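Local coordinates for putative sugar ABC transport system, substrate-binding protein (Bordetella parapertussis, PDB 5IX8) that probably binds a sugar as the solute-binding component of an ABC transport system, at residues Y77-P82 with I103-P108; F116-D121 with V255-L260. One frame throughout, in Å; residues are numbered along the deposited sequence. Where two conformers were deposited one is given.

In the fold
Contact 1 pairs two neighbouring strands of a parallel sheet, and contact 2 lays a helix over the next strand of that sheet, so the two are successive pieces of one lobe. Their centres lie about 9 Å apart. The seam between them is backbone: S104 O lies 2.9 Å from V118 N, and G106 N lies 2.9 Å from V118 O, both probable hydrogen bonds. On the helix-covered face I103 CD1 meets F116 CZ at 3.6 Å. Helix 254-270 spans both contacts, using M257 and L260 on V118 and, further along, I261 on V79, I103 and A105. In this family the sugar typically sits in the cleft between two lobes, near such strand ends.

Contact 1 of 2, residues Y77-P82 with I103-P108; sequences YAVLSP and ISAGIP
Strands 77-80 and 103-105 run parallel, their axes 4.7 Å apart at closest approach and inclined by 25°, with V79 level with I103 and L80 with S104. Two rungs of the ladder are nearly straight along the carbonyl axis: I103 N to A78 O at 2.7 Å, and L80 N to I103 O at 2.9 Å. The third, A105 N to L80 O, reaches its acceptor from above the carbonyl plane. L80 O is gripped twice, because a water also donates to it; that water bonds I107 O and S104 OG as well, tying strand 77-80 to the turn after strand 103-105. S104 OG has a further hydrogen bond to Y286 OH. Just past the strand, S81 turns OG beside its own backbone N (chi1 -60°) and donates to A105 O at 2.8 Å, again from above the carbonyl plane. A105 O also takes a weak bond from I107 N. On the face holding V79, I103 and A105, V79 CG1, anti to its backbone N, meets A105 CB at 3.7 Å, while I261 of helix 254-270 covers all three residues. I103 sends CD1 obliquely to the Y77 ring, 3.7 Å from CD2; Y77 OH is hydrogen-bonded to E268 OE1. Beyond the strands I107 holds CG1 in the crowded position between backbone N and carbonyl carbon (chi1 42°), which brings CD1 to 3.5 Å from P82 CD as the two side chains slide past each other in opposite directions. Helix 89-97 links the strands in a beta-alpha-beta crossover, within the 2-1-3-4-5 strand order characteristic of a type I periplasmic binding protein, here extended by strand 288-290.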
ATOM      1  N   TYR A  77     -16.935 -11.154   7.711  1.00 13.97           N
ATOM      2  CA  TYR A  77     -15.545 -10.729   7.750  1.00 14.01           C
ATOM      3  C   TYR A  77     -15.494  -9.220   7.766  1.00 14.00           C
ATOM      4  O   TYR A  77     -16.237  -8.554   7.037  1.00 14.62           O
ATOM      5  CB  TYR A  77     -14.726 -11.212   6.548  1.00 14.55           C
ATOM      6  CG  TYR A  77     -14.685 -12.705   6.468  1.00 14.10           C
ATOM      7  CD1 TYR A  77     -15.699 -13.402   5.842  1.00 15.06           C
ATOM      8  CD2 TYR A  77     -13.632 -13.430   7.024  1.00 15.44           C
ATOM      9  CE1 TYR A  77     -15.685 -14.778   5.798  1.00 15.67           C
ATOM     10  CE2 TYR A  77     -13.609 -14.816   6.964  1.00 16.08           C
ATOM     11  CZ  TYR A  77     -14.640 -15.480   6.351  1.00 16.85           C
ATOM     12  OH  TYR A  77     -14.651 -16.853   6.312  1.00 17.98           O
ATOM     13  N   ALA A  78     -14.591  -8.693   8.573  1.00 12.58           N
ATOM     14  CA  ALA A  78     -14.183  -7.300   8.489  1.00 12.54           C
ATOM     15  C   ALA A  78     -12.890  -7.250   7.708  1.00 12.79           C
ATOM     16  O   ALA A  78     -12.019  -8.084   7.926  1.00 15.62           O
ATOM     17  CB  ALA A  78     -13.961  -6.737   9.897  1.00 13.42           C
ATOM     18  N   VAL A  79     -12.760  -6.292   6.792  1.00 11.01           N
ATOM     19  CA  VAL A  79     -11.535  -6.098   6.022  1.00 11.19           C
ATOM     20  C   VAL A  79     -10.937  -4.768   6.456  1.00 11.98           C
ATOM     21  O   VAL A  79     -11.626  -3.749   6.429  1.00 13.32           O
ATOM     22  CB  VAL A  79     -11.826  -6.100   4.509  1.00 11.74           C
ATOM     23  CG1 VAL A  79     -10.540  -5.844   3.698  1.00 13.81           C
ATOM     24  CG2 VAL A  79     -12.516  -7.398   4.105  1.00 12.92           C
ATOM     25  N   LEU A  80      -9.669  -4.777   6.872  1.00 12.02           N
ATOM     26  CA  LEU A  80      -9.077  -3.667   7.602  1.00 11.68           C
ATOM     27  C   LEU A  80      -7.761  -3.243   6.959  1.00 12.44           C
ATOM     28  O   LEU A  80      -6.846  -4.059   6.830  1.00 11.82           O
ATOM     29  CB  LEU A  80      -8.827  -4.073   9.063  1.00 10.48           C
ATOM     30  CG  LEU A  80      -8.000  -3.088   9.883  1.00 11.77           C
ATOM     31  CD1 LEU A  80      -8.743  -1.732   9.973  1.00 12.59           C
ATOM     32  CD2 LEU A  80      -7.698  -3.720  11.272  1.00 13.27           C
ATOM     33  N   SER A  81      -7.674  -1.968   6.570  1.00 12.65           N
ATOM     34  CA  SER A  81      -6.401  -1.272   6.349  1.00 12.89           C
ATOM     35  C   SER A  81      -6.292  -0.230   7.444  1.00 13.04           C
ATOM     36  O   SER A  81      -7.047   0.750   7.417  1.00 13.44           O
ATOM     37  CB  SER A  81      -6.353  -0.597   4.977  1.00 12.93           C
ATOM     38  OG  SER A  81      -6.506  -1.521   3.922  1.00 13.10           O
ATOM     39  N   PRO A  82      -5.394  -0.381   8.413  1.00 13.11           N
ATOM     40  CA  PRO A  82      -5.489   0.422   9.641  1.00 12.72           C
ATOM     41  C   PRO A  82      -4.830   1.791   9.533  1.00 12.78           C
ATOM     42  O   PRO A  82      -3.852   1.996   8.815  1.00 14.29           O
ATOM     43  CB  PRO A  82      -4.756  -0.453  10.671  1.00 12.69           C
ATOM     44  CG  PRO A  82      -3.660  -1.098   9.840  1.00 12.75           C
ATOM     45  CD  PRO A  82      -4.316  -1.388   8.484  1.00 13.66           C
ATOM     46  N   ILE A 103      -9.741  -9.604   8.145  1.00  9.84           N
ATOM     47  CA  ILE A 103      -8.776  -9.785   7.069  1.00  9.26           C
ATOM     48  C   ILE A 103      -7.963  -8.509   6.950  1.00  9.69           C
ATOM     49  O   ILE A 103      -8.528  -7.413   6.830  1.00 11.80           O
ATOM     50  CB  ILE A 103      -9.484 -10.102   5.738  1.00 10.10           C
ATOM     51  CG1 ILE A 103     -10.313 -11.393   5.886  1.00  9.47           C
ATOM     52  CG2 ILE A 103      -8.471 -10.185   4.560  1.00 12.90           C
ATOM     53  CD1 ILE A 103     -11.337 -11.625   4.724  1.00 11.94           C
ATOM     54  N   SER A 104      -6.645  -8.653   6.933  1.00  8.83           N
ATOM     55  CA  SER A 104      -5.737  -7.519   6.739  1.00  9.16           C
ATOM     56  C   SER A 104      -5.595  -7.230   5.254  1.00 10.85           C
ATOM     57  O   SER A 104      -5.334  -8.151   4.471  1.00 11.52           O
ATOM     58  CB  SER A 104      -4.369  -7.877   7.343  1.00  9.87           C
ATOM     59  OG  SER A 104      -3.328  -7.002   6.926  1.00 12.93           O
ATOM     60  N   ALA A 105      -5.774  -5.958   4.852  1.00 10.90           N
ATOM     61  CA  ALA A 105      -5.678  -5.573   3.445  1.00 11.61           C
ATOM     62  C   ALA A 105      -4.578  -4.547   3.225  1.00 10.99           C
ATOM     63  O   ALA A 105      -4.564  -3.496   3.879  1.00 12.09           O
ATOM     64  CB  ALA A 105      -7.014  -5.008   2.964  1.00 11.80           C
ATOM     65  N   GLY A 106      -3.663  -4.845   2.283  1.00  9.75           N
ATOM     66  CA  GLY A 106      -2.723  -3.864   1.750  1.00 10.13           C
ATOM     67  C   GLY A 106      -1.505  -3.525   2.589  1.00 11.18           C
ATOM     68  O   GLY A 106      -0.407  -3.386   2.049  1.00 11.36           O
ATOM     69  N   ILE A 107      -1.689  -3.344   3.892  1.00 10.97           N
ATOM     70  CA  ILE A 107      -0.601  -2.934   4.785  1.00 12.29           C
ATOM     71  C   ILE A 107      -0.688  -3.721   6.085  1.00 11.00           C
ATOM     72  O   ILE A 107      -1.765  -4.180   6.486  1.00 12.11           O
ATOM     73  CB  ILE A 107      -0.666  -1.426   5.082  1.00 15.24           C
ATOM     74  CG1 ILE A 107      -2.135  -1.012   5.325  1.00 16.28           C
ATOM     75  CG2 ILE A 107      -0.059  -0.643   3.898  1.00 15.78           C
ATOM     76  CD1 ILE A 107      -2.265   0.268   6.117  1.00 18.06           C
ATOM     77  N   PRO A 108       0.456  -3.900   6.769  1.00 10.59           N
ATOM     78  CA  PRO A 108       0.468  -4.714   7.996  1.00 12.07           C
ATOM     79  C   PRO A 108      -0.320  -4.070   9.137  1.00 12.00           C
ATOM     80  O   PRO A 108      -0.374  -2.842   9.275  1.00 12.01           O
ATOM     81  CB  PRO A 108       1.951  -4.765   8.381  1.00 12.93           C
ATOM     82  CG  PRO A 108       2.707  -4.320   7.216  1.00 12.21           C
ATOM     83  CD  PRO A 108       1.803  -3.432   6.397  1.00 10.85           C
TER
HETATM   84  O   HOH W   1      -4.089  -4.650   7.688  1.00 15.48           O

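Contact 2 of 2, residues F116-D121 with V255-L260; sequences FGVLQD and VIMGRL
Helix 255-260 lies over strand 116-119 with its axis 8.2 Å away and nearly antiparallel to it, at 157°; the backbones come closest where V118 CA and M257 CA stand 6.0 Å apart. No hydrogen bond joins the segments. V118 presses one branch, CG1, anti to its own backbone N (chi1 176°), against the helix, 4.0 Å from M257 CB and 4.1 Å from L260 CB, so the methyl bridges successive turns of the same helical face. Helix 254-270 follows strand 246-250 of the second lobe in the chain and packs back on the first lobe's sheet, the return crossing expected of a type I periplasmic binding protein. M257, a selenomethionine, runs extended beyond CG along the strand: SE rests 4.1 Å from L119 CA, and CE ends against Q120, 3.6 Å from CG and almost as near the amide's CD and OE1. The two side chains cross there at about a right angle. Q120 is held while CG and the amide pack on the selenomethionine, because its NE2 donates to V291 O.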
ATOM      1  N   PHE A 116      -6.229 -13.708   8.197  1.00 12.04           N
ATOM      2  CA  PHE A 116      -5.190 -13.731   7.171  1.00 11.75           C
ATOM      3  C   PHE A 116      -5.136 -12.349   6.546  1.00 11.96           C
ATOM      4  O   PHE A 116      -5.991 -11.495   6.796  1.00 11.73           O
ATOM      5  CB  PHE A 116      -5.428 -14.806   6.081  1.00 12.60           C
ATOM      6  CG  PHE A 116      -6.673 -14.576   5.260  1.00 12.44           C
ATOM      7  CD1 PHE A 116      -7.901 -15.077   5.683  1.00 12.35           C
ATOM      8  CD2 PHE A 116      -6.627 -13.815   4.100  1.00 12.94           C
ATOM      9  CE1 PHE A 116      -9.063 -14.844   4.924  1.00 12.73           C
ATOM     10  CE2 PHE A 116      -7.763 -13.619   3.329  1.00 13.24           C
ATOM     11  CZ  PHE A 116      -8.986 -14.108   3.747  1.00 12.73           C
ATOM     12  N   GLY A 117      -4.113 -12.139   5.726  1.00 10.69           N
ATOM     13  CA  GLY A 117      -3.947 -10.879   5.040  1.00  9.70           C
ATOM     14  C   GLY A 117      -3.615 -11.073   3.572  1.00 10.64           C
ATOM     15  O   GLY A 117      -3.180 -12.142   3.137  1.00 12.28           O
ATOM     16  N   VAL A 118      -3.846 -10.011   2.803  1.00 11.15           N
ATOM     17  CA  VAL A 118      -3.413  -9.945   1.414  1.00 10.84           C
ATOM     18  C   VAL A 118      -2.745  -8.599   1.275  1.00 11.23           C
ATOM     19  O   VAL A 118      -3.404  -7.566   1.451  1.00 12.10           O
ATOM     20  CB  VAL A 118      -4.578 -10.064   0.411  1.00 10.92           C
ATOM     21  CG1 VAL A 118      -4.048  -9.887  -0.995  1.00 12.64           C
ATOM     22  CG2 VAL A 118      -5.311 -11.419   0.540  1.00 11.04           C
ATOM     23  N   LEU A 119      -1.443  -8.600   0.993  1.00 10.65           N
ATOM     24  CA  LEU A 119      -0.737  -7.313   0.930  1.00 10.82           C
ATOM     25  C   LEU A 119       0.482  -7.480   0.035  1.00 11.79           C
ATOM     26  O   LEU A 119       0.391  -8.159  -0.987  1.00 13.17           O
ATOM     27  CB  LEU A 119      -0.408  -6.804   2.346  1.00 12.89           C
ATOM     28  CG  LEU A 119       0.400  -7.672   3.334  1.00 14.23           C
ATOM     29  CD1 LEU A 119       1.063  -6.740   4.356  1.00 14.38           C
ATOM     30  CD2 LEU A 119      -0.453  -8.685   4.084  1.00 15.75           C
ATOM     31  N   GLN A 120       1.559  -6.754   0.333  0.54 13.21           N
ATOM     32  CA  GLN A 120       2.842  -6.933  -0.335  0.54 13.38           C
ATOM     33  C   GLN A 120       3.939  -6.817   0.703  0.54 13.20           C
ATOM     34  O   GLN A 120       3.701  -6.393   1.837  0.54 13.98           O
ATOM     35  CB  GLN A 120       3.090  -5.905  -1.447  0.54 14.42           C
ATOM     36  CG  GLN A 120       2.338  -6.153  -2.736  0.54 14.35           C
ATOM     37  CD  GLN A 120       2.723  -5.163  -3.828  0.54 13.66           C
ATOM     38  OE1 GLN A 120       2.771  -3.972  -3.595  0.54 15.12           O
ATOM     39  NE2 GLN A 120       3.019  -5.662  -5.006  0.54 10.71           N
ATOM     40  N   ASP A 121       5.156  -7.176   0.293  1.00 12.20           N
ATOM     41  CA  ASP A 121       6.317  -7.170   1.179  1.00 11.97           C
ATOM     42  C   ASP A 121       6.909  -5.763   1.173  1.00 12.74           C
ATOM     43  O   ASP A 121       7.599  -5.376   0.231  1.00 13.46           O
ATOM     44  CB  ASP A 121       7.331  -8.201   0.685  1.00 14.80           C
ATOM     45  CG  ASP A 121       8.504  -8.372   1.603  1.00 18.85           C
ATOM     46  OD1 ASP A 121       8.861  -7.420   2.332  1.00 19.99           O
ATOM     47  OD2 ASP A 121       9.085  -9.486   1.592  1.00 22.17           O
ATOM     48  N   VAL A 255      -6.013  -3.253  -6.771  1.00 11.99           N
ATOM     49  CA  VAL A 255      -7.198  -3.880  -7.344  1.00 11.20           C
ATOM     50  C   VAL A 255      -7.088  -5.386  -7.216  1.00 10.16           C
ATOM     51  O   VAL A 255      -8.015  -6.044  -6.749  1.00 11.59           O
ATOM     52  CB  VAL A 255      -7.393  -3.466  -8.811  1.00 13.26           C
ATOM     53  CG1 VAL A 255      -8.505  -4.298  -9.453  1.00 14.91           C
ATOM     54  CG2 VAL A 255      -7.726  -1.977  -8.917  1.00 13.16           C
ATOM     55  N   ILE A 256      -5.934  -5.958  -7.578  1.00 11.13           N
ATOM     56  CA  ILE A 256      -5.841  -7.421  -7.471  1.00 11.44           C
ATOM     57  C   ILE A 256      -5.867  -7.855  -5.998  1.00 11.27           C
ATOM     58  O   ILE A 256      -6.416  -8.923  -5.672  1.00 11.56           O
ATOM     59  CB  ILE A 256      -4.629  -7.992  -8.248  1.00 14.22           C
ATOM     60  CG1 ILE A 256      -4.810  -9.516  -8.398  1.00 16.13           C
ATOM     61  CG2 ILE A 256      -3.301  -7.679  -7.567  1.00 14.63           C
ATOM     62  CD1 ILE A 256      -3.846 -10.197  -9.325  1.00 16.24           C
HETATM   63  N   MSE A 257      -5.351  -7.026  -5.079  1.00 10.37           N
HETATM   64  CA  MSE A 257      -5.392  -7.394  -3.665  1.00 12.00           C
HETATM   65  C   MSE A 257      -6.831  -7.510  -3.207  1.00 11.74           C
HETATM   66  O   MSE A 257      -7.183  -8.455  -2.487  1.00 11.88           O
HETATM   67  CB  MSE A 257      -4.672  -6.383  -2.785  1.00 13.64           C
HETATM   68  CG  MSE A 257      -3.189  -6.296  -3.025  1.00 14.76           C
HETATM   69 SE   MSE A 257      -2.401  -4.870  -1.891  0.62 17.18          SE
HETATM   70  CE  MSE A 257      -0.840  -4.576  -2.975  1.00 19.41           C
ATOM     71  N   GLY A 258      -7.671  -6.566  -3.656  1.00 11.40           N
ATOM     72  CA  GLY A 258      -9.085  -6.617  -3.300  1.00 10.86           C
ATOM     73  C   GLY A 258      -9.781  -7.846  -3.857  1.00 10.94           C
ATOM     74  O   GLY A 258     -10.570  -8.486  -3.168  1.00 10.70           O
ATOM     75  N   ARG A 259      -9.509  -8.181  -5.123  1.00 10.52           N
ATOM     76  CA  ARG A 259     -10.102  -9.385  -5.706  1.00 11.14           C
ATOM     77  C   ARG A 259      -9.671 -10.616  -4.943  1.00 11.42           C
ATOM     78  O   ARG A 259     -10.477 -11.532  -4.700  1.00 11.28           O
ATOM     79  CB  ARG A 259      -9.708  -9.524  -7.171  1.00 10.70           C
ATOM     80  CG  ARG A 259     -10.111  -8.356  -8.045  1.00 10.37           C
ATOM     81  CD  ARG A 259      -9.962  -8.771  -9.525  1.00 11.20           C
ATOM     82  NE  ARG A 259     -10.271  -7.660 -10.406  1.00 12.32           N
ATOM     83  CZ  ARG A 259     -11.507  -7.228 -10.649  1.00 13.12           C
ATOM     84  NH1 ARG A 259     -12.574  -7.857 -10.119  1.00 13.59           N
ATOM     85  NH2 ARG A 259     -11.670  -6.170 -11.438  1.00 15.10           N
ATOM     86  N   LEU A 260      -8.383 -10.688  -4.613  1.00 10.88           N
ATOM     87  CA  LEU A 260      -7.895 -11.835  -3.870  1.00 10.45           C
ATOM     88  C   LEU A 260      -8.533 -11.929  -2.495  1.00  9.51           C
ATOM     89  O   LEU A 260      -8.832 -13.021  -2.037  1.00  9.79           O
ATOM     90  CB  LEU A 260      -6.376 -11.772  -3.749  1.00 11.80           C
ATOM     91  CG  LEU A 260      -5.628 -11.946  -5.057  1.00 12.55           C
ATOM     92  CD1 LEU A 260      -4.150 -11.576  -4.887  1.00 14.08           C
ATOM     93  CD2 LEU A 260      -5.773 -13.378  -5.609  1.00 12.80           C
TER